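Side-chain contacts in citrate synthase (Pyrobaculum aerophilum, PDB 2IBP), which probably catalyses the condensation of oxaloacetate with acetyl-CoA and water to give citrate and CoA, the entry reaction of the tricarboxylic acid cycle: residues A[136-140]-A[141-145]; A[164-167]-A[168-171]; A[385-388]-A[389-392]. All blocks are in the same frame, centred on the assembly; numbering follows the deposited sequence. Where two conformers were deposited one is given.

Contact 1: residues A[136-140]-A[141-145]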
loop_
_atom_site.group_PDB
_atom_site.type_symbol
_atom_site.label_atom_id
_atom_site.label_comp_id
_atom_site.label_asym_id
_atom_site.label_seq_id
_atom_site.Cartn_x
_atom_site.Cartn_y
_atom_site.Cartn_z
ATOM N N VAL A 136 -18.984 -3.341 9.996
ATOM C CA VAL A 136 -20.447 -3.322 9.848
ATOM C C VAL A 136 -20.931 -2.016 9.209
ATOM O O VAL A 136 -22.121 -1.679 9.267
ATOM C CB VAL A 136 -21.174 -3.602 11.189
ATOM C CG1 VAL A 136 -20.757 -4.973 11.752
ATOM C CG2 VAL A 136 -20.902 -2.509 12.207
ATOM N N GLY A 137 -20.002 -1.289 8.591
ATOM C CA GLY A 137 -20.302 -0.073 7.863
ATOM C C GLY A 137 -20.673 1.135 8.694
ATOM O O GLY A 137 -21.279 2.089 8.176
ATOM N N ARG A 138 -20.263 1.139 9.958
ATOM C CA ARG A 138 -20.598 2.239 10.843
ATOM C C ARG A 138 -19.442 3.228 10.953
ATOM O O ARG A 138 -18.382 2.872 11.452
ATOM C CB ARG A 138 -20.966 1.740 12.235
ATOM C CG ARG A 138 -21.443 2.849 13.150
ATOM C CD ARG A 138 -21.925 2.332 14.490
ATOM N NE ARG A 138 -20.876 1.723 15.303
ATOM C CZ ARG A 138 -20.692 0.416 15.474
ATOM N NH1 ARG A 138 -21.514 -0.467 14.917
ATOM N NH2 ARG A 138 -19.706 -0.017 16.247
ATOM N N TYR A 139 -19.683 4.465 10.537
ATOM C CA TYR A 139 -18.690 5.519 10.664
ATOM C C TYR A 139 -19.405 6.828 10.967
ATOM O O TYR A 139 -19.661 7.643 10.085
ATOM C CB TYR A 139 -17.832 5.618 9.407
ATOM C CG TYR A 139 -16.658 6.546 9.563
ATOM C CD1 TYR A 139 -15.600 6.215 10.405
ATOM C CD2 TYR A 139 -16.564 7.706 8.813
ATOM C CE1 TYR A 139 -14.499 7.062 10.527
ATOM C CE2 TYR A 139 -15.480 8.555 8.942
ATOM C CZ TYR A 139 -14.447 8.209 9.770
ATOM O OH TYR A 139 -13.379 9.070 9.892
ATOM N N LYS A 140 -19.713 6.999 12.244
ATOM C CA LYS A 140 -20.407 8.170 12.737
ATOM C C LYS A 140 -19.519 8.908 13.743
ATOM O O LYS A 140 -18.305 8.717 13.761
ATOM C CB LYS A 140 -21.731 7.727 13.369
ATOM C CG LYS A 140 -22.697 7.017 12.412
ATOM C CD LYS A 140 -23.526 7.993 11.576
ATOM C CE LYS A 140 -22.787 8.566 10.380
ATOM N NZ LYS A 140 -22.543 7.539 9.330
ATOM N N ALA A 141 -20.113 9.749 14.582
ATOM C CA ALA A 141 -19.349 10.567 15.525
ATOM C C ALA A 141 -18.330 9.792 16.358
ATOM O O ALA A 141 -17.168 10.189 16.449
ATOM C CB ALA A 141 -20.293 11.332 16.446
ATOM N N GLU A 142 -18.776 8.719 17.005
ATOM C CA GLU A 142 -17.899 7.937 17.862
ATOM C C GLU A 142 -16.708 7.392 17.090
ATOM O O GLU A 142 -15.590 7.377 17.603
ATOM C CB GLU A 142 -18.636 6.765 18.511
ATOM C CG GLU A 142 -19.578 7.145 19.643
ATOM C CD GLU A 142 -20.116 5.928 20.383
ATOM O OE1 GLU A 142 -19.343 4.966 20.607
ATOM O OE2 GLU A 142 -21.304 5.949 20.774
ATOM N N GLU A 143 -16.971 6.908 15.877
ATOM C CA GLU A 143 -15.924 6.316 15.058
ATOM C C GLU A 143 -14.943 7.373 14.590
ATOM O O GLU A 143 -13.738 7.110 14.528
ATOM C CB GLU A 143 -16.509 5.561 13.870
ATOM C CG GLU A 143 -17.202 4.261 14.246
ATOM C CD GLU A 143 -18.528 4.472 14.972
ATOM O OE1 GLU A 143 -19.262 5.429 14.626
ATOM O OE2 GLU A 143 -18.839 3.662 15.870
ATOM N N LYS A 144 -15.458 8.531 14.188
ATOM C CA LYS A 144 -14.582 9.636 13.785
ATOM C C LYS A 144 -13.680 10.040 14.943
ATOM O O LYS A 144 -12.505 10.344 14.736
ATOM C CB LYS A 144 -15.375 10.834 13.265
ATOM C CG LYS A 144 -16.107 10.568 11.967
ATOM C CD LYS A 144 -16.836 11.813 11.472
ATOM C CE LYS A 144 -17.558 11.560 10.151
ATOM N NZ LYS A 144 -18.648 10.548 10.272
ATOM N N GLU A 145 -14.204 10.010 16.170
ATOM C CA GLU A 145 -13.379 10.313 17.337
ATOM C C GLU A 145 -12.243 9.297 17.454
ATOM O O GLU A 145 -11.105 9.679 17.693
ATOM C CB GLU A 145 -14.206 10.356 18.626
ATOM C CG GLU A 145 -15.131 11.563 18.754
ATOM C CD GLU A 145 -14.397 12.898 18.927
ATOM O OE1 GLU A 145 -13.146 12.932 18.900
ATOM O OE2 GLU A 145 -15.086 13.928 19.104
#

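Contact 2: residues A[164-167]-A[168-171]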
loop_
_atom_site.group_PDB
_atom_site.type_symbol
_atom_site.label_atom_id
_atom_site.label_comp_id
_atom_site.label_asym_id
_atom_site.label_seq_id
_atom_site.Cartn_x
_atom_site.Cartn_y
_atom_site.Cartn_z
ATOM N N TYR A 164 14.129 4.207 17.615
ATOM C CA TYR A 164 14.392 2.901 18.211
ATOM C C TYR A 164 15.137 2.016 17.225
ATOM O O TYR A 164 16.087 1.343 17.581
ATOM C CB TYR A 164 13.097 2.216 18.610
ATOM C CG TYR A 164 12.494 2.673 19.919
ATOM C CD1 TYR A 164 12.888 3.857 20.519
ATOM C CD2 TYR A 164 11.434 1.973 20.493
ATOM C CE1 TYR A 164 12.329 4.276 21.726
ATOM C CE2 TYR A 164 10.845 2.408 21.677
ATOM C CZ TYR A 164 11.293 3.572 22.278
ATOM O OH TYR A 164 10.700 4.044 23.441
ATOM N N HIS A 165 14.749 2.101 15.960
ATOM C CA HIS A 165 15.449 1.326 14.962
ATOM C C HIS A 165 16.894 1.793 14.866
ATOM O O HIS A 165 17.822 0.973 14.816
ATOM C CB HIS A 165 14.792 1.431 13.612
ATOM C CG HIS A 165 15.396 0.509 12.613
ATOM N ND1 HIS A 165 16.459 0.880 11.826
ATOM C CD2 HIS A 165 15.195 -0.811 12.386
ATOM C CE1 HIS A 165 16.839 -0.153 11.093
ATOM N NE2 HIS A 165 16.092 -1.193 11.418
ATOM N N TYR A 166 17.093 3.108 14.839
ATOM C CA TYR A 166 18.452 3.648 14.774
ATOM C C TYR A 166 19.297 3.087 15.909
ATOM O O TYR A 166 20.386 2.577 15.682
ATOM C CB TYR A 166 18.460 5.163 14.781
ATOM C CG TYR A 166 19.849 5.724 14.923
ATOM C CD1 TYR A 166 20.748 5.646 13.875
ATOM C CD2 TYR A 166 20.284 6.258 16.131
ATOM C CE1 TYR A 166 22.042 6.102 14.017
ATOM C CE2 TYR A 166 21.559 6.760 16.266
ATOM C CZ TYR A 166 22.442 6.651 15.221
ATOM O OH TYR A 166 23.731 7.140 15.376
ATOM N N ARG A 167 18.794 3.199 17.129
ATOM C CA ARG A 167 19.509 2.710 18.303
ATOM C C ARG A 167 19.815 1.225 18.189
ATOM O O ARG A 167 20.947 0.809 18.396
ATOM C CB ARG A 167 18.686 2.972 19.560
ATOM C CG ARG A 167 18.380 4.433 19.807
ATOM C CD ARG A 167 19.600 5.249 20.150
ATOM N NE ARG A 167 20.216 4.833 21.414
ATOM C CZ ARG A 167 21.235 5.488 21.963
ATOM N NH1 ARG A 167 21.719 6.574 21.376
ATOM N NH2 ARG A 167 21.750 5.062 23.095
ATOM N N PHE A 168 18.796 0.419 17.902
ATOM C CA PHE A 168 19.016 -1.008 17.763
ATOM C C PHE A 168 19.983 -1.341 16.636
ATOM O O PHE A 168 20.763 -2.283 16.760
ATOM C CB PHE A 168 17.720 -1.779 17.547
ATOM C CG PHE A 168 16.822 -1.839 18.745
ATOM C CD1 PHE A 168 17.307 -2.193 19.990
ATOM C CD2 PHE A 168 15.457 -1.782 18.572
ATOM C CE1 PHE A 168 16.450 -2.337 21.070
ATOM C CE2 PHE A 168 14.593 -1.911 19.649
ATOM C CZ PHE A 168 15.090 -2.231 20.887
ATOM N N SER A 169 19.924 -0.590 15.536
ATOM C CA SER A 169 20.793 -0.870 14.381
ATOM C C SER A 169 22.265 -0.671 14.744
ATOM O O SER A 169 23.153 -1.266 14.128
ATOM C CB SER A 169 20.423 0.008 13.177
ATOM O OG SER A 169 20.860 1.337 13.358
ATOM N N ARG A 170 22.510 0.175 15.745
ATOM C CA ARG A 170 23.856 0.502 16.224
ATOM C C ARG A 170 24.240 -0.298 17.484
ATOM O O ARG A 170 25.262 -0.026 18.121
ATOM C CB ARG A 170 23.956 2.013 16.495
ATOM C CG ARG A 170 24.361 2.864 15.306
ATOM C CD ARG A 170 23.505 2.668 14.058
ATOM N NE ARG A 170 24.049 3.399 12.906
ATOM C CZ ARG A 170 23.553 3.350 11.670
ATOM N NH1 ARG A 170 22.505 2.595 11.398
ATOM N NH2 ARG A 170 24.117 4.047 10.695
ATOM N N GLY A 171 23.432 -1.291 17.822
ATOM C CA GLY A 171 23.648 -2.129 18.996
ATOM C C GLY A 171 23.543 -1.365 20.300
ATOM O O GLY A 171 24.154 -1.745 21.302
#

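Contact 3: residues A[385-388]-A[389-392]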
loop_
_atom_site.group_PDB
_atom_site.type_symbol
_atom_site.label_atom_id
_atom_site.label_comp_id
_atom_site.label_asym_id
_atom_site.label_seq_id
_atom_site.Cartn_x
_atom_site.Cartn_y
_atom_site.Cartn_z
ATOM N N ASN A 385 -16.271 10.791 2.308
ATOM C CA ASN A 385 -17.078 10.360 1.167
ATOM C C ASN A 385 -16.295 9.240 0.507
ATOM O O ASN A 385 -15.731 9.412 -0.567
ATOM C CB ASN A 385 -17.331 11.482 0.168
ATOM C CG ASN A 385 -18.352 11.081 -0.893
ATOM O OD1 ASN A 385 -19.069 10.093 -0.729
ATOM N ND2 ASN A 385 -18.466 11.882 -1.945
ATOM N N ASN A 386 -16.222 8.119 1.203
ATOM C CA ASN A 386 -15.389 7.033 0.747
ATOM C C ASN A 386 -15.965 6.317 -0.452
ATOM O O ASN A 386 -17.180 6.126 -0.552
ATOM C CB ASN A 386 -15.200 5.997 1.841
ATOM C CG ASN A 386 -14.178 4.944 1.458
ATOM O OD1 ASN A 386 -12.999 5.247 1.325
ATOM N ND2 ASN A 386 -14.636 3.721 1.226
ATOM N N ARG A 387 -15.078 5.908 -1.347
ATOM C CA ARG A 387 -15.459 5.020 -2.432
ATOM C C ARG A 387 -14.268 4.120 -2.681
ATOM O O ARG A 387 -13.172 4.605 -2.926
ATOM C CB ARG A 387 -15.805 5.765 -3.718
ATOM C CG ARG A 387 -16.265 4.858 -4.865
ATOM C CD ARG A 387 -17.589 4.205 -4.521
ATOM N NE ARG A 387 -18.220 3.540 -5.658
ATOM C CZ ARG A 387 -19.104 4.114 -6.474
ATOM N NH1 ARG A 387 -19.445 5.388 -6.321
ATOM N NH2 ARG A 387 -19.637 3.416 -7.468
ATOM N N ILE A 388 -14.478 2.810 -2.675
ATOM C CA ILE A 388 -13.383 1.895 -2.953
ATOM C C ILE A 388 -12.852 2.132 -4.370
ATOM O O ILE A 388 -13.610 2.358 -5.314
ATOM C CB ILE A 388 -13.824 0.446 -2.785
ATOM C CG1 ILE A 388 -12.636 -0.508 -2.910
ATOM C CG2 ILE A 388 -14.945 0.124 -3.751
ATOM C CD1 ILE A 388 -12.959 -1.910 -2.468
ATOM N N PHE A 389 -11.531 2.116 -4.504
ATOM C CA PHE A 389 -10.920 2.272 -5.824
ATOM C C PHE A 389 -11.177 1.020 -6.664
ATOM O O PHE A 389 -10.999 -0.105 -6.190
ATOM C CB PHE A 389 -9.450 2.629 -5.735
ATOM C CG PHE A 389 -9.216 4.062 -5.350
ATOM C CD1 PHE A 389 -9.210 5.064 -6.316
ATOM C CD2 PHE A 389 -9.148 4.426 -4.027
ATOM C CE1 PHE A 389 -9.022 6.403 -5.945
ATOM C CE2 PHE A 389 -9.008 5.747 -3.659
ATOM C CZ PHE A 389 -8.939 6.727 -4.614
ATOM N N ARG A 390 -11.658 1.246 -7.885
ATOM C CA ARG A 390 -12.042 0.179 -8.804
ATOM C C ARG A 390 -11.496 0.404 -10.221
ATOM O O ARG A 390 -12.275 0.461 -11.173
ATOM C CB ARG A 390 -13.574 0.137 -8.895
ATOM C CG ARG A 390 -14.289 -0.293 -7.622
ATOM C CD ARG A 390 -15.803 -0.144 -7.756
ATOM N NE ARG A 390 -16.511 -0.594 -6.557
ATOM C CZ ARG A 390 -17.784 -0.330 -6.284
ATOM N NH1 ARG A 390 -18.496 0.441 -7.095
ATOM N NH2 ARG A 390 -18.335 -0.794 -5.166
ATOM N N PRO A 391 -10.179 0.573 -10.372
ATOM C CA PRO A 391 -9.643 0.768 -11.713
ATOM C C PRO A 391 -9.672 -0.561 -12.439
ATOM O O PRO A 391 -10.085 -1.576 -11.863
ATOM C CB PRO A 391 -8.199 1.186 -11.455
ATOM C CG PRO A 391 -7.854 0.429 -10.187
ATOM C CD PRO A 391 -9.110 0.507 -9.360
ATOM N N ARG A 392 -9.233 -0.568 -13.685
ATOM C CA ARG A 392 -9.222 -1.811 -14.424
ATOM C C ARG A 392 -8.064 -1.840 -15.381
ATOM O O ARG A 392 -7.342 -0.857 -15.544
ATOM C CB ARG A 392 -10.546 -2.025 -15.145
ATOM C CG ARG A 392 -10.850 -1.046 -16.229
ATOM C CD ARG A 392 -12.290 -1.235 -16.702
ATOM N NE ARG A 392 -12.650 -0.317 -17.777
ATOM C CZ ARG A 392 -12.722 -0.644 -19.065
ATOM N NH1 ARG A 392 -12.490 -1.892 -19.469
ATOM N NH2 ARG A 392 -13.061 0.281 -19.952
#

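Contact 1: residues A[136-140]-A[141-145]
Glu143, in the first turn of helix 141-169, reaches back over the turn that leads into the helix and grips it at two points. Its CB lies 3.6 Å from CD1 of Tyr139, and its CG rests 3.3 Å from the carbonyl O of Arg138. A bend at chi2 (72°) then folds the carboxylate back toward the chain. OE1 accepts the backbone N-H of Lys140, the N-cap residue, from the anti side, with 2.9 Å between Lys140 N and OE1. OE2 takes the NE-H of Arg138 in a salt bridge, also 2.9 Å from NE to OE2. That donor stands well above the carboxylate plane, although OE2 itself lies close to the guanidinium plane, at its edge; the two planes are 73° apart. Two bonds on different oxygens fix the rotation of the carboxylate.

One residue on, Lys144 crosses the Tyr139 side chain at about a right angle. Its CG sits over one ring face, 4.0 Å from the centroid, in a CH-pi contact displaced toward the rim. The final bend of the chain brings NZ to a weak hydrogen bond with Tyr139 O, which also receives Lys140 NZ. A tight loop here joins two consecutive helices at the surface: Gly137 closes helix 125-135 with a Schellman motif, helix 141-169 starts after Lys140, Glu143 packs back on Leu130 and Ala133, and Tyr139 meets Trp383 edge-to-face.

Contact 2: residues A[164-167]-A[168-171]
Tyr166 and Arg170 meet where helix 141-169 ends in a Schellman motif, with Gly171 as the C-prime residue at positive phi. The Tyr166 ring is swung out with CG anti to the backbone N (chi1 171°), and this carries CE1 to the arginine's CD and NE. Arg170 turns back at chi2 and runs extended from there, crossing the tyrosine at about a right angle. Tyr166 CE1 lies over one face of the guanidinium, displaced toward its rim, and is 3.5 Å from Arg170 NE. The two planes are 36° apart, too inclined for a parallel stack.

Ser169 ties this pair to the backbone. Its OG sits between the backbone N and the carbonyl carbon (chi1 75°), which brings the hydroxyl to the carbonyl three residues back, with 2.7 Å between Ser169 OG and Tyr166 O. That carbonyl also receives a weak bond from Arg170 N, whose other acceptor is Arg167 O.

Phe168, its CG on the side of the backbone N and opposite the carbonyl carbon, lays CD2 3.3 Å from Tyr164 O, and packs on Ile101 and Arg102 of helix 95-103. On the buried side, His165 CE1 comes within 4.1 Å of Ser169 CB; the imidazole itself is held by Tyr362 OH at ND1 and Leu104 O at NE2. The outer end of Arg170 is engaged as well, NH2 forming a salt bridge with Glu361. Its NH1 gives an almost straight hydrogen bond to Ser169 OG, 2.9 Å away and close to the guanidinium plane, so the serine oxygen serves as both donor and acceptor.

Contact 3: residues A[385-388]-A[389-392]
Ile388, Arg390 and Phe389 carry this contact, along an extended piece of chain that runs toward strand 392-395. The isoleucine offers its CG2 branch to the arginine: CG2 is 3.3 Å from Arg390 NE and 3.8 Å from Arg390 CZ, approaching the guanidinium obliquely. Its other branch, CG1, lies anti to the backbone N (chi1 -173°) and runs beside Phe389 N. Arg390 stretches straight from CG to NE across the isoleucine, its CG passing 3.6 Å from Ile388 O. Arg390 has two conformers, so the position of its tip is uncertain.

Phe389 keeps its CB against the Ile388 carbonyl carbon, 3.7 Å from CB to C, and its CD2 comes 4.2 Å from Arg387 O. The Phe389 ring meets that of Tyr382, planes about 15° apart, and Tyr382 OH hydrogen-bonds Arg387 O.

In one conformer of Arg390, which makes the detail tentative, NH1 lies 3.2 Å from Arg387 NH2, with the guanidinium planes 82° apart. Both groups gather round Glu27 of the second subunit, which is mainly the partner of Arg387: it forms a salt bridge with Arg387 NH2, but only a long, weak ion pair with Arg390 NH1. At Arg392 the extended segment becomes a strand that pairs in parallel with one of the second subunit, so the sheet runs on across the dimer interface.

Along the chain the contacts follow in series. Contacts 1 and 2 mark the start and the finish of one long helix, 141-169, with centres 38 Å apart, so that helix spans much of the subunit between its two ends. Contact 3 comes far later, after helix 363-382. It nevertheless lies nearer to contact 1, 20 Å between centres and about 7 Å at the nearest atoms; from contact 2 its centre is 39 Å away. No residue of the second subunit touches contacts 1 and 2, whereas contact 3 belongs to a segment that reaches that subunit and leads on to Cys394. The Cys19-Cys394 disulfide closes the chain, consistent with the interlinked chains of this thermophilic dimer.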